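Zinc finger (CCCH type) motif-containing protein (Toxoplasma gondii, PDB 7NG2) probably recognises N6-methyladenosine in mRNA through the YTH domain present here, one part of a longer CCCH zinc-finger protein, and so links m6A reading to polyadenylation. Local coordinates at residues I19-M24 with F60-E64; I27-I31 with W102-C106; D54-F60 with G70-M74; S65-G70 with Q105-F110. All blocks are in the same frame, centred on the assembly; numbering follows the deposited sequence. Where two conformers were deposited one is given.

Contact 1 (I19-M24 with F60-E64); sequences IKSNRM and FSANE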
loop_
_atom_site.group_PDB
_atom_site.type_symbol
_atom_site.label_atom_id
_atom_site.label_comp_id
_atom_site.label_asym_id
_atom_site.label_seq_id
_atom_site.Cartn_x
_atom_site.Cartn_y
_atom_site.Cartn_z
ATOM N N ILE A 19 -2.038 -0.790 3.742
ATOM C CA ILE A 19 -2.903 0.381 3.658
ATOM C C ILE A 19 -4.339 -0.106 3.738
ATOM O O ILE A 19 -4.735 -0.997 2.984
ATOM C CB ILE A 19 -2.678 1.114 2.328
ATOM C CG1 ILE A 19 -1.269 1.705 2.262
ATOM C CG2 ILE A 19 -3.762 2.170 2.107
ATOM C CD1 ILE A 19 -1.045 2.818 3.249
ATOM N N LYS A 20 -5.126 0.493 4.623
ATOM C CA LYS A 20 -6.545 0.188 4.726
ATOM C C LYS A 20 -7.355 1.321 4.106
ATOM O O LYS A 20 -6.958 2.485 4.145
ATOM C CB LYS A 20 -6.960 -0.007 6.188
ATOM C CG LYS A 20 -6.259 -1.155 6.914
ATOM C CD LYS A 20 -6.507 -2.521 6.266
ATOM C CE LYS A 20 -7.954 -2.951 6.454
ATOM N NZ LYS A 20 -8.131 -4.378 6.032
ATOM N N SER A 21 -8.493 0.975 3.519
ATOM C CA SER A 21 -9.371 1.976 2.932
ATOM C C SER A 21 -10.797 1.688 3.357
ATOM O O SER A 21 -11.266 0.559 3.212
ATOM C CB SER A 21 -9.298 1.922 1.408
ATOM O OG SER A 21 -10.146 2.906 0.837
ATOM N N ASN A 22 -11.496 2.692 3.882
ATOM C CA ASN A 22 -12.878 2.422 4.261
ATOM C C ASN A 22 -13.797 2.295 3.051
ATOM O O ASN A 22 -14.838 1.637 3.150
ATOM C CB ASN A 22 -13.397 3.446 5.277
ATOM C CG ASN A 22 -13.694 4.795 4.657
ATOM O OD1 ASN A 22 -12.920 5.304 3.848
ATOM N ND2 ASN A 22 -14.824 5.385 5.039
ATOM N N ARG A 23 -13.424 2.872 1.909
ATOM C CA ARG A 23 -14.292 2.932 0.744
ATOM C C ARG A 23 -13.562 2.320 -0.440
ATOM O O ARG A 23 -12.435 2.721 -0.744
ATOM C CB ARG A 23 -14.632 4.388 0.405
ATOM C CG ARG A 23 -15.526 5.088 1.413
ATOM C CD ARG A 23 -15.899 6.481 0.924
ATOM N NE ARG A 23 -16.843 7.141 1.819
ATOM C CZ ARG A 23 -18.155 7.182 1.619
ATOM N NH1 ARG A 23 -18.682 6.601 0.550
ATOM N NH2 ARG A 23 -18.942 7.804 2.487
ATOM N N MET A 24 -14.207 1.364 -1.112
ATOM C CA MET A 24 -13.674 0.884 -2.382
ATOM C C MET A 24 -13.545 2.013 -3.392
ATOM O O MET A 24 -12.615 2.008 -4.206
ATOM C CB MET A 24 -14.554 -0.230 -2.956
ATOM C CG MET A 24 -14.225 -1.613 -2.436
ATOM S SD MET A 24 -12.519 -2.131 -2.718
ATOM C CE MET A 24 -12.438 -2.229 -4.501
ATOM N N PHE A 60 -2.636 -2.833 -0.505
ATOM C CA PHE A 60 -3.949 -2.234 -0.274
ATOM C C PHE A 60 -4.976 -3.276 0.143
ATOM O O PHE A 60 -5.122 -4.311 -0.515
ATOM C CB PHE A 60 -4.422 -1.535 -1.539
ATOM C CG PHE A 60 -3.714 -0.236 -1.811
ATOM C CD1 PHE A 60 -2.532 -0.212 -2.537
ATOM C CD2 PHE A 60 -4.226 0.964 -1.334
ATOM C CE1 PHE A 60 -1.877 0.981 -2.803
ATOM C CE2 PHE A 60 -3.569 2.161 -1.592
ATOM C CZ PHE A 60 -2.392 2.163 -2.320
ATOM N N SER A 61 -5.709 -2.974 1.212
ATOM C CA SER A 61 -6.745 -3.855 1.748
ATOM C C SER A 61 -7.938 -3.013 2.188
ATOM O O SER A 61 -7.887 -2.336 3.220
ATOM C CB SER A 61 -6.185 -4.660 2.919
ATOM O OG SER A 61 -7.223 -5.386 3.551
ATOM N N ALA A 62 -9.021 -3.068 1.424
ATOM C CA ALA A 62 -10.222 -2.349 1.818
ATOM C C ALA A 62 -10.814 -2.955 3.088
ATOM O O ALA A 62 -10.763 -4.170 3.302
ATOM C CB ALA A 62 -11.251 -2.407 0.690
ATOM N N ASN A 63 -11.342 -2.094 3.951
ATOM C CA ASN A 63 -11.950 -2.553 5.196
ATOM C C ASN A 63 -13.031 -3.588 4.905
ATOM O O ASN A 63 -13.925 -3.360 4.089
ATOM C CB ASN A 63 -12.579 -1.361 5.924
ATOM C CG ASN A 63 -11.552 -0.418 6.538
ATOM O OD1 ASN A 63 -10.355 -0.688 6.555
ATOM N ND2 ASN A 63 -12.036 0.706 7.060
ATOM N N GLU A 64 -12.911 -4.749 5.549
ATOM C CA GLU A 64 -13.875 -5.843 5.449
ATOM C C GLU A 64 -13.881 -6.536 4.097
ATOM O O GLU A 64 -14.792 -7.317 3.796
ATOM C CB GLU A 64 -15.287 -5.428 5.872
ATOM C CG GLU A 64 -15.428 -5.471 7.338
ATOM C CD GLU A 64 -15.131 -6.851 7.902
ATOM O OE1 GLU A 64 -15.144 -7.863 7.158
ATOM O OE2 GLU A 64 -14.902 -6.921 9.109
#
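Two short backbone hydrogen bonds hold these strands together: Asn-63 N to Ser-21 O (2.8 Å, nearly linear at 174°) and Ser-61 N to Ile-19 O (2.8 Å). Between them Ser-21 N reaches Ser-61 O at 3.4 Å, a weak bond, so Ser-61 bonds through both its N and its O, as parallel pairing requires. The ammonium of Lys-20 adds a side-chain bond, NZ to Ser-61 OG at 2.8 Å; the same hydroxyl also bonds Gly-67 O on the next strand. Ser-21 OG gives its proton to Arg-23 O (2.8 Å), and this small side chain suits the sharp exit from the strand, because it ties down the turn just ahead of helix 24-33. Packing completes the contact. Ile-19 CG2 meets Phe-60 CD2 at 3.7 Å, two apolar side chains on one face of the sheet, and Met-24 SD lies 3.6 Å from Ala-62 CB, where a small methyl leaves room for the flexible thioether. At the exposed end the amide Asn-63 ND2 approaches Asn-22 CA at 3.4 Å. Parallel neighbours 14-21 and 55-62, joined by a mainly helical connection (helix 24-33, short strand 35-36, helix 40-52), lie side by side in the YTH domain's mixed sheet.

Contact 2 (I27-I31 with W102-C106); sequences IYTSI and WLKQC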
loop_
_atom_site.group_PDB
_atom_site.type_symbol
_atom_site.label_atom_id
_atom_site.label_comp_id
_atom_site.label_asym_id
_atom_site.label_seq_id
_atom_site.Cartn_x
_atom_site.Cartn_y
_atom_site.Cartn_z
ATOM N N ILE A 27 -10.179 3.422 -3.424
ATOM C CA ILE A 27 -9.252 2.571 -4.168
ATOM C C ILE A 27 -9.370 2.840 -5.661
ATOM O O ILE A 27 -8.363 2.971 -6.370
ATOM C CB ILE A 27 -9.503 1.088 -3.839
ATOM C CG1 ILE A 27 -9.314 0.826 -2.344
ATOM C CG2 ILE A 27 -8.584 0.195 -4.677
ATOM C CD1 ILE A 27 -7.896 1.021 -1.870
ATOM N N TYR A 28 -10.604 2.932 -6.162
ATOM C CA TYR A 28 -10.807 3.198 -7.582
ATOM C C TYR A 28 -10.185 4.529 -7.978
ATOM O O TYR A 28 -9.508 4.624 -9.009
ATOM C CB TYR A 28 -12.299 3.185 -7.919
ATOM C CG TYR A 28 -12.990 1.879 -7.617
ATOM C CD1 TYR A 28 -12.311 0.669 -7.692
ATOM C CD2 TYR A 28 -14.331 1.858 -7.248
ATOM C CE1 TYR A 28 -12.953 -0.528 -7.414
ATOM C CE2 TYR A 28 -14.978 0.669 -6.967
ATOM C CZ TYR A 28 -14.285 -0.519 -7.049
ATOM O OH TYR A 28 -14.929 -1.701 -6.766
ATOM N N THR A 29 -10.386 5.562 -7.161
ATOM C CA THR A 29 -9.767 6.856 -7.427
ATOM C C THR A 29 -8.247 6.749 -7.423
ATOM O O THR A 29 -7.567 7.355 -8.260
ATOM C CB THR A 29 -10.249 7.866 -6.387
ATOM O OG1 THR A 29 -11.664 8.049 -6.535
ATOM C CG2 THR A 29 -9.551 9.198 -6.561
ATOM N N SER A 30 -7.696 5.972 -6.488
ATOM C CA SER A 30 -6.251 5.795 -6.408
ATOM C C SER A 30 -5.700 5.145 -7.672
ATOM O O SER A 30 -4.660 5.568 -8.193
ATOM C CB SER A 30 -5.918 4.949 -5.179
ATOM O OG SER A 30 -4.515 4.803 -5.018
ATOM N N ILE A 31 -6.396 4.131 -8.188
ATOM C CA ILE A 31 -5.969 3.472 -9.419
ATOM C C ILE A 31 -6.109 4.421 -10.603
ATOM O O ILE A 31 -5.237 4.484 -11.478
ATOM C CB ILE A 31 -6.773 2.171 -9.623
ATOM C CG1 ILE A 31 -6.420 1.151 -8.539
ATOM C CG2 ILE A 31 -6.520 1.584 -11.001
ATOM C CD1 ILE A 31 -7.429 0.027 -8.433
ATOM N N TRP A 102 0.361 1.952 -9.100
ATOM C CA TRP A 102 -0.174 0.621 -8.864
ATOM C C TRP A 102 0.604 -0.388 -9.700
ATOM O O TRP A 102 0.842 -0.176 -10.893
ATOM C CB TRP A 102 -1.672 0.578 -9.171
ATOM C CG TRP A 102 -2.500 1.101 -8.028
ATOM C CD1 TRP A 102 -2.664 2.412 -7.657
ATOM C CD2 TRP A 102 -3.266 0.325 -7.099
ATOM N NE1 TRP A 102 -3.479 2.491 -6.557
ATOM C CE2 TRP A 102 -3.866 1.227 -6.194
ATOM C CE3 TRP A 102 -3.501 -1.045 -6.940
ATOM C CZ2 TRP A 102 -4.694 0.805 -5.158
ATOM C CZ3 TRP A 102 -4.328 -1.460 -5.910
ATOM C CH2 TRP A 102 -4.911 -0.537 -5.031
ATOM N N LEU A 103 1.045 -1.464 -9.052
ATOM C CA LEU A 103 1.868 -2.479 -9.690
ATOM C C LEU A 103 1.155 -3.807 -9.862
ATOM O O LEU A 103 1.628 -4.656 -10.627
ATOM C CB LEU A 103 3.154 -2.695 -8.877
ATOM C CG LEU A 103 4.032 -1.440 -8.813
ATOM C CD1 LEU A 103 5.185 -1.607 -7.827
ATOM C CD2 LEU A 103 4.555 -1.094 -10.207
ATOM N N LYS A 104 0.044 -4.016 -9.158
ATOM C CA LYS A 104 -0.787 -5.195 -9.361
ATOM C C LYS A 104 -2.179 -4.880 -8.841
ATOM O O LYS A 104 -2.317 -4.238 -7.800
ATOM C CB LYS A 104 -0.243 -6.405 -8.593
ATOM C CG LYS A 104 -1.001 -7.705 -8.838
ATOM C CD LYS A 104 -0.859 -8.175 -10.278
ATOM C CE LYS A 104 -1.498 -9.534 -10.509
ATOM N NZ LYS A 104 -1.104 -10.089 -11.846
ATOM N N GLN A 105 -3.190 -5.301 -9.593
ATOM C CA GLN A 105 -4.564 -5.397 -9.116
ATOM C C GLN A 105 -4.930 -6.873 -9.105
ATOM O O GLN A 105 -4.747 -7.566 -10.110
ATOM C CB GLN A 105 -5.517 -4.658 -10.051
ATOM C CG GLN A 105 -5.282 -3.163 -10.120
ATOM C CD GLN A 105 -6.161 -2.480 -11.147
ATOM O OE1 GLN A 105 -7.383 -2.606 -11.117
ATOM N NE2 GLN A 105 -5.540 -1.741 -12.052
ATOM N N CYS A 106 -5.446 -7.361 -7.982
ATOM C CA CYS A 106 -5.696 -8.790 -7.858
ATOM C C CYS A 106 -6.746 -8.995 -6.782
ATOM O O CYS A 106 -7.229 -8.047 -6.158
ATOM C CB CYS A 106 -4.429 -9.533 -7.425
ATOM S SG CYS A 106 -3.739 -8.965 -5.849
#
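Helix 27-31 and strand 102-106 run obliquely, with their directions 130° apart and their axes no nearer than 11.0 Å. The backbones therefore stay well separated, the nearest CA atoms being those of Ile-31 and Trp-102 at 6.5 Å, and side chains must span the gap. Trp-102 does most of this, since its long, flat indole projects toward the helix and meets Ile-27, Ser-30 and Ile-31 at different parts of its ring. Its NE1 donates to Ser-30 OG (3.0 Å, 170°) at the ring edge; the small hydroxyl suits this buried place because it also bonds Val-35 O just beyond the helix. This is helix-on-sheet packing in the YTH domain, with helix 24-33 lying against the mixed sheet. Beside Trp-102 the strand is kinked by a classic beta bulge, in which Leu-103 and Lys-104 both face Phe-71 of the neighbouring strand. Ile-31 lays CG1 over the indole, 3.6 Å from the centroid of the five-membered ring, a CH-pi contact that pairs an aliphatic chain with a pi face. Ile-27 CG2 touches Trp-102 CH2 at 3.8 Å. Further along, Gln-105 NE2 lies 3.6 Å from Ile-31 CG2, while its OE1 takes a hydrogen bond from Leu-155 N.

Contact 3 (D54-F60 with G70-M74); sequences DHVLLLF and GFGRM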
loop_
_atom_site.group_PDB
_atom_site.type_symbol
_atom_site.label_atom_id
_atom_site.label_comp_id
_atom_site.label_asym_id
_atom_site.label_seq_id
_atom_site.Cartn_x
_atom_site.Cartn_y
_atom_site.Cartn_z
ATOM N N ASP A 54 14.990 2.119 -1.159
ATOM C CA ASP A 54 14.924 2.130 -2.616
ATOM C C ASP A 54 13.480 2.057 -3.105
ATOM O O ASP A 54 13.098 2.778 -4.031
ATOM C CB ASP A 54 15.753 0.995 -3.213
ATOM C CG ASP A 54 17.238 1.102 -2.899
ATOM O OD1 ASP A 54 17.737 2.160 -2.453
ATOM O OD2 ASP A 54 17.909 0.079 -3.108
ATOM N N HIS A 55 12.666 1.197 -2.490
ATOM C CA HIS A 55 11.255 1.015 -2.838
ATOM C C HIS A 55 10.403 0.929 -1.588
ATOM O O HIS A 55 10.680 0.109 -0.707
ATOM C CB HIS A 55 11.029 -0.282 -3.615
ATOM C CG HIS A 55 11.825 -0.382 -4.872
ATOM N ND1 HIS A 55 11.592 0.427 -5.959
ATOM C CD2 HIS A 55 12.840 -1.206 -5.220
ATOM C CE1 HIS A 55 12.438 0.114 -6.924
ATOM N NE2 HIS A 55 13.203 -0.879 -6.501
ATOM N N VAL A 56 9.358 1.751 -1.533
ATOM C CA VAL A 56 8.326 1.642 -0.507
ATOM C C VAL A 56 7.076 1.069 -1.158
ATOM O O VAL A 56 6.486 1.693 -2.049
ATOM C CB VAL A 56 8.050 2.999 0.157
ATOM C CG1 VAL A 56 6.863 2.900 1.092
ATOM C CG2 VAL A 56 9.290 3.478 0.897
ATOM N N LEU A 57 6.675 -0.124 -0.714
ATOM C CA LEU A 57 5.525 -0.830 -1.259
ATOM C C LEU A 57 4.329 -0.686 -0.330
ATOM O O LEU A 57 4.466 -0.767 0.897
ATOM C CB LEU A 57 5.837 -2.316 -1.458
ATOM C CG LEU A 57 6.828 -2.702 -2.562
ATOM C CD1 LEU A 57 6.536 -1.972 -3.867
ATOM C CD2 LEU A 57 8.276 -2.506 -2.146
ATOM N N LEU A 58 3.178 -0.415 -0.938
ATOM C CA LEU A 58 1.914 -0.223 -0.241
ATOM C C LEU A 58 0.980 -1.344 -0.668
ATOM O O LEU A 58 0.703 -1.502 -1.856
ATOM C CB LEU A 58 1.322 1.135 -0.604
ATOM C CG LEU A 58 2.290 2.302 -0.409
ATOM C CD1 LEU A 58 1.629 3.551 -0.925
ATOM C CD2 LEU A 58 2.703 2.488 1.045
ATOM N N LEU A 59 0.498 -2.113 0.303
ATOM C CA LEU A 59 -0.320 -3.301 0.056
ATOM C C LEU A 59 -1.740 -2.944 0.473
ATOM O O LEU A 59 -2.008 -2.753 1.665
ATOM C CB LEU A 59 0.212 -4.480 0.872
ATOM C CG LEU A 59 1.504 -5.152 0.360
ATOM C CD1 LEU A 59 2.722 -4.216 0.271
ATOM C CD2 LEU A 59 1.836 -6.382 1.207
ATOM N N PHE A 60 -2.636 -2.833 -0.505
ATOM C CA PHE A 60 -3.949 -2.234 -0.274
ATOM C C PHE A 60 -4.976 -3.276 0.143
ATOM O O PHE A 60 -5.122 -4.311 -0.515
ATOM C CB PHE A 60 -4.422 -1.535 -1.539
ATOM C CG PHE A 60 -3.714 -0.236 -1.811
ATOM C CD1 PHE A 60 -2.532 -0.212 -2.537
ATOM C CD2 PHE A 60 -4.226 0.964 -1.334
ATOM C CE1 PHE A 60 -1.877 0.981 -2.803
ATOM C CE2 PHE A 60 -3.569 2.161 -1.592
ATOM C CZ PHE A 60 -2.392 2.163 -2.320
ATOM N N GLY A 70 -4.351 -5.484 -4.217
ATOM C CA GLY A 70 -3.175 -5.255 -5.022
ATOM C C GLY A 70 -2.130 -4.505 -4.227
ATOM O O GLY A 70 -2.205 -4.380 -3.011
ATOM N N PHE A 71 -1.132 -4.004 -4.950
ATOM C CA PHE A 71 -0.065 -3.265 -4.299
ATOM C C PHE A 71 0.510 -2.240 -5.263
ATOM O O PHE A 71 0.341 -2.335 -6.481
ATOM C CB PHE A 71 1.030 -4.172 -3.701
ATOM C CG PHE A 71 1.861 -4.919 -4.717
ATOM C CD1 PHE A 71 1.453 -6.159 -5.178
ATOM C CD2 PHE A 71 3.070 -4.407 -5.175
ATOM C CE1 PHE A 71 2.224 -6.871 -6.093
ATOM C CE2 PHE A 71 3.836 -5.111 -6.081
ATOM C CZ PHE A 71 3.413 -6.347 -6.544
ATOM N N GLY A 72 1.166 -1.238 -4.683
ATOM C CA GLY A 72 1.769 -0.183 -5.471
ATOM C C GLY A 72 3.035 0.325 -4.821
ATOM O O GLY A 72 3.381 -0.056 -3.701
ATOM N N ARG A 73 3.756 1.168 -5.556
ATOM C CA ARG A 73 4.968 1.805 -5.065
ATOM C C ARG A 73 4.676 3.270 -4.766
ATOM O O ARG A 73 4.042 3.963 -5.571
ATOM C CB ARG A 73 6.082 1.708 -6.113
ATOM C CG ARG A 73 7.415 2.275 -5.648
ATOM C CD ARG A 73 8.450 2.231 -6.761
ATOM N NE ARG A 73 9.783 2.605 -6.296
ATOM C CZ ARG A 73 10.240 3.855 -6.244
ATOM N NH1 ARG A 73 9.469 4.859 -6.628
ATOM N NH2 ARG A 73 11.486 4.094 -5.827
ATOM N N MET A 74 5.111 3.731 -3.598
ATOM C CA MET A 74 5.061 5.155 -3.296
ATOM C C MET A 74 6.062 5.883 -4.187
ATOM O O MET A 74 7.245 5.541 -4.218
ATOM C CB MET A 74 5.420 5.361 -1.831
ATOM C CG MET A 74 5.337 6.787 -1.342
ATOM S SD MET A 74 5.704 6.838 0.413
ATOM C CE MET A 74 5.492 8.579 0.751
HETATM O O HOH W 1 9.358 4.056 -3.140
#
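At Asp-54, just ahead of the strand, the backbone carbonyl O accepts a hydrogen bond from Arg-73 NH2 (2.7 Å). His-55 follows with ND1 accepting from Arg-73 NE (2.9 Å, 164°), so the extended arginine satisfies two acceptors with the edge of its guanidinium. Val-56 O then takes the amide Met-74 N at 2.9 Å, whereas Val-56 N and Met-74 O are joined through one water, 2.8 Å from each: the pairing is opening here and water fills the gap. Leu-57 sits opposite Arg-73 in a non-hydrogen-bonded pair, its own N and O being used by strand 14-21. Leu-58 and Gly-72 bond in both directions, Leu-58 N to Gly-72 O at 2.8 Å and Gly-72 N to Leu-58 O at 2.9 Å. Leu-59 faces Phe-71, CG to CB 4.2 Å, and both side chains pack under helix 137-149, where bulky apolar groups belong. Phe-60 N finally bonds Gly-70 O (3.0 Å). The Phe-60 ring turns its edge to the backbone of Gly-72, Phe-60 CE1 lying 4.2 Å from Gly-72 N. Antiparallel strands consecutive in the chain, 55-62 and 67-74, make a beta hairpin in the middle of the YTH-domain sheet.

Contact 4 (S65-G70 with Q105-F110); sequences SGGFQG and QCKIEF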
loop_
_atom_site.group_PDB
_atom_site.type_symbol
_atom_site.label_atom_id
_atom_site.label_comp_id
_atom_site.label_asym_id
_atom_site.label_seq_id
_atom_site.Cartn_x
_atom_site.Cartn_y
_atom_site.Cartn_z
ATOM N N SER A 65 -12.866 -6.287 3.279
ATOM C CA SER A 65 -12.729 -7.008 2.024
ATOM C C SER A 65 -12.216 -8.425 2.222
ATOM O O SER A 65 -12.354 -9.248 1.313
ATOM C CB SER A 65 -11.792 -6.252 1.088
ATOM O OG SER A 65 -10.460 -6.301 1.569
ATOM N N GLY A 66 -11.640 -8.719 3.384
ATOM C CA GLY A 66 -11.080 -10.027 3.655
ATOM C C GLY A 66 -9.723 -10.305 3.045
ATOM O O GLY A 66 -9.254 -11.446 3.127
ATOM N N GLY A 67 -9.068 -9.313 2.442
ATOM C CA GLY A 67 -7.791 -9.561 1.803
ATOM C C GLY A 67 -7.218 -8.340 1.128
ATOM O O GLY A 67 -7.483 -7.207 1.535
ATOM N N PHE A 68 -6.414 -8.568 0.096
ATOM C CA PHE A 68 -5.719 -7.500 -0.609
ATOM C C PHE A 68 -6.299 -7.336 -2.004
ATOM O O PHE A 68 -6.666 -8.320 -2.657
ATOM C CB PHE A 68 -4.219 -7.790 -0.757
ATOM C CG PHE A 68 -3.462 -7.808 0.541
ATOM C CD1 PHE A 68 -3.207 -6.639 1.243
ATOM C CD2 PHE A 68 -2.983 -9.004 1.051
ATOM C CE1 PHE A 68 -2.485 -6.667 2.437
ATOM C CE2 PHE A 68 -2.265 -9.035 2.239
ATOM C CZ PHE A 68 -2.017 -7.871 2.936
ATOM N N GLN A 69 -6.333 -6.089 -2.472
ATOM C CA GLN A 69 -6.743 -5.768 -3.830
ATOM C C GLN A 69 -5.560 -5.488 -4.746
ATOM O O GLN A 69 -5.761 -5.295 -5.950
ATOM C CB GLN A 69 -7.713 -4.574 -3.842
ATOM C CG GLN A 69 -9.083 -4.868 -3.241
ATOM C CD GLN A 69 -9.035 -4.975 -1.732
ATOM O OE1 GLN A 69 -8.595 -4.053 -1.055
ATOM N NE2 GLN A 69 -9.478 -6.110 -1.200
ATOM N N GLY A 70 -4.351 -5.484 -4.217
ATOM C CA GLY A 70 -3.175 -5.255 -5.022
ATOM C C GLY A 70 -2.130 -4.505 -4.227
ATOM O O GLY A 70 -2.205 -4.380 -3.011
ATOM N N GLN A 105 -3.190 -5.301 -9.593
ATOM C CA GLN A 105 -4.564 -5.397 -9.116
ATOM C C GLN A 105 -4.930 -6.873 -9.105
ATOM O O GLN A 105 -4.747 -7.566 -10.110
ATOM C CB GLN A 105 -5.517 -4.658 -10.051
ATOM C CG GLN A 105 -5.282 -3.163 -10.120
ATOM C CD GLN A 105 -6.161 -2.480 -11.147
ATOM O OE1 GLN A 105 -7.383 -2.606 -11.117
ATOM N NE2 GLN A 105 -5.540 -1.741 -12.052
ATOM N N CYS A 106 -5.446 -7.361 -7.982
ATOM C CA CYS A 106 -5.696 -8.790 -7.858
ATOM C C CYS A 106 -6.746 -8.995 -6.782
ATOM O O CYS A 106 -7.229 -8.047 -6.158
ATOM C CB CYS A 106 -4.429 -9.533 -7.425
ATOM S SG CYS A 106 -3.739 -8.965 -5.849
ATOM N N LYS A 107 -7.077 -10.258 -6.555
ATOM C CA LYS A 107 -7.879 -10.674 -5.415
ATOM C C LYS A 107 -7.129 -11.791 -4.712
ATOM O O LYS A 107 -6.816 -12.817 -5.326
ATOM C CB LYS A 107 -9.257 -11.150 -5.874
ATOM C CG LYS A 107 -9.998 -10.114 -6.693
ATOM C CD LYS A 107 -11.494 -10.185 -6.494
ATOM C CE LYS A 107 -12.200 -9.131 -7.333
ATOM N NZ LYS A 107 -13.682 -9.279 -7.285
ATOM N N ILE A 108 -6.824 -11.585 -3.435
ATOM C CA ILE A 108 -6.257 -12.629 -2.586
ATOM C C ILE A 108 -6.812 -12.439 -1.184
ATOM O O ILE A 108 -6.874 -11.315 -0.682
ATOM C CB ILE A 108 -4.712 -12.618 -2.610
ATOM C CG1 ILE A 108 -4.146 -13.805 -1.829
ATOM C CG2 ILE A 108 -4.159 -11.293 -2.085
ATOM C CD1 ILE A 108 -2.659 -14.024 -2.062
ATOM N N GLU A 109 -7.254 -13.523 -0.563
ATOM C CA GLU A 109 -7.875 -13.464 0.754
ATOM C C GLU A 109 -6.848 -13.765 1.835
ATOM O O GLU A 109 -5.985 -14.630 1.658
ATOM C CB GLU A 109 -9.015 -14.481 0.857
ATOM C CG GLU A 109 -10.124 -14.295 -0.163
ATOM C CD GLU A 109 -11.037 -13.129 0.174
ATOM O OE1 GLU A 109 -11.205 -12.828 1.377
ATOM O OE2 GLU A 109 -11.590 -12.515 -0.763
ATOM N N PHE A 110 -6.970 -13.071 2.973
ATOM C CA PHE A 110 -6.119 -13.383 4.117
ATOM C C PHE A 110 -6.186 -14.868 4.451
ATOM O O PHE A 110 -5.171 -15.486 4.793
ATOM C CB PHE A 110 -6.556 -12.575 5.342
ATOM C CG PHE A 110 -6.368 -11.080 5.207
ATOM C CD1 PHE A 110 -5.174 -10.536 4.758
ATOM C CD2 PHE A 110 -7.396 -10.218 5.556
ATOM C CE1 PHE A 110 -5.018 -9.154 4.654
ATOM C CE2 PHE A 110 -7.247 -8.841 5.455
ATOM C CZ PHE A 110 -6.057 -8.312 5.004
#
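Phe-110 and Phe-68 bury the most area here and meet edge-to-face: the edge of Phe-110 points at the face of Phe-68, centroids 5.2 Å apart and planes at 79°. Phe-110 also spreads its own face over Gly-67, whose CA lies 3.7 Å from the ring centroid in a CH-pi contact, while its amide N donates to Gly-66 O (2.8 Å). Phe-68 pairs with Ile-108: Phe-68 N to Ile-108 O is 2.9 Å, the return bond from Ile-108 N to Phe-68 O is weak at 3.4 Å, and Phe-68 CB packs on Ile-108 CG2 at 3.7 Å. Past Phe-68 the register slips by one residue, a beta bulge, and pairing resumes with Cys-106 N to Gln-69 O at 2.9 Å. Gly-66, third in buried area, suits the turn with its positive phi, while Gly-67, where a CB would strike Ile-108 O, lets the strands approach to 4.0 Å between Gly-67 CA and Glu-109 CA and leaves its CA bare for the face of Phe-110.

Contacts 1, 3 and 4 join neighbouring strands of one mixed sheet, and contact 2 fastens a helix to it. Phe-60, shared by contacts 1 and 3, reaches contact 2 as well: its CG lies 3.4 Å from Trp-102 CH2 in a ring stack, and its CD2 3.7 Å from Ile-27 CD1. Contacts 1 and 4 meet through Ala-62 N and Gln-69 OE1, 2.7 Å apart, and contacts 2 and 3 through Leu-103 N and Phe-71 O at 2.8 Å. Trp-36, edge-to-face with Phe-60, touches side chains of contacts 1 and 2; in related YTH domains the corresponding tryptophan lines the m6A cage, so these contacts probably lie beside the RNA-reading pocket, here without RNA.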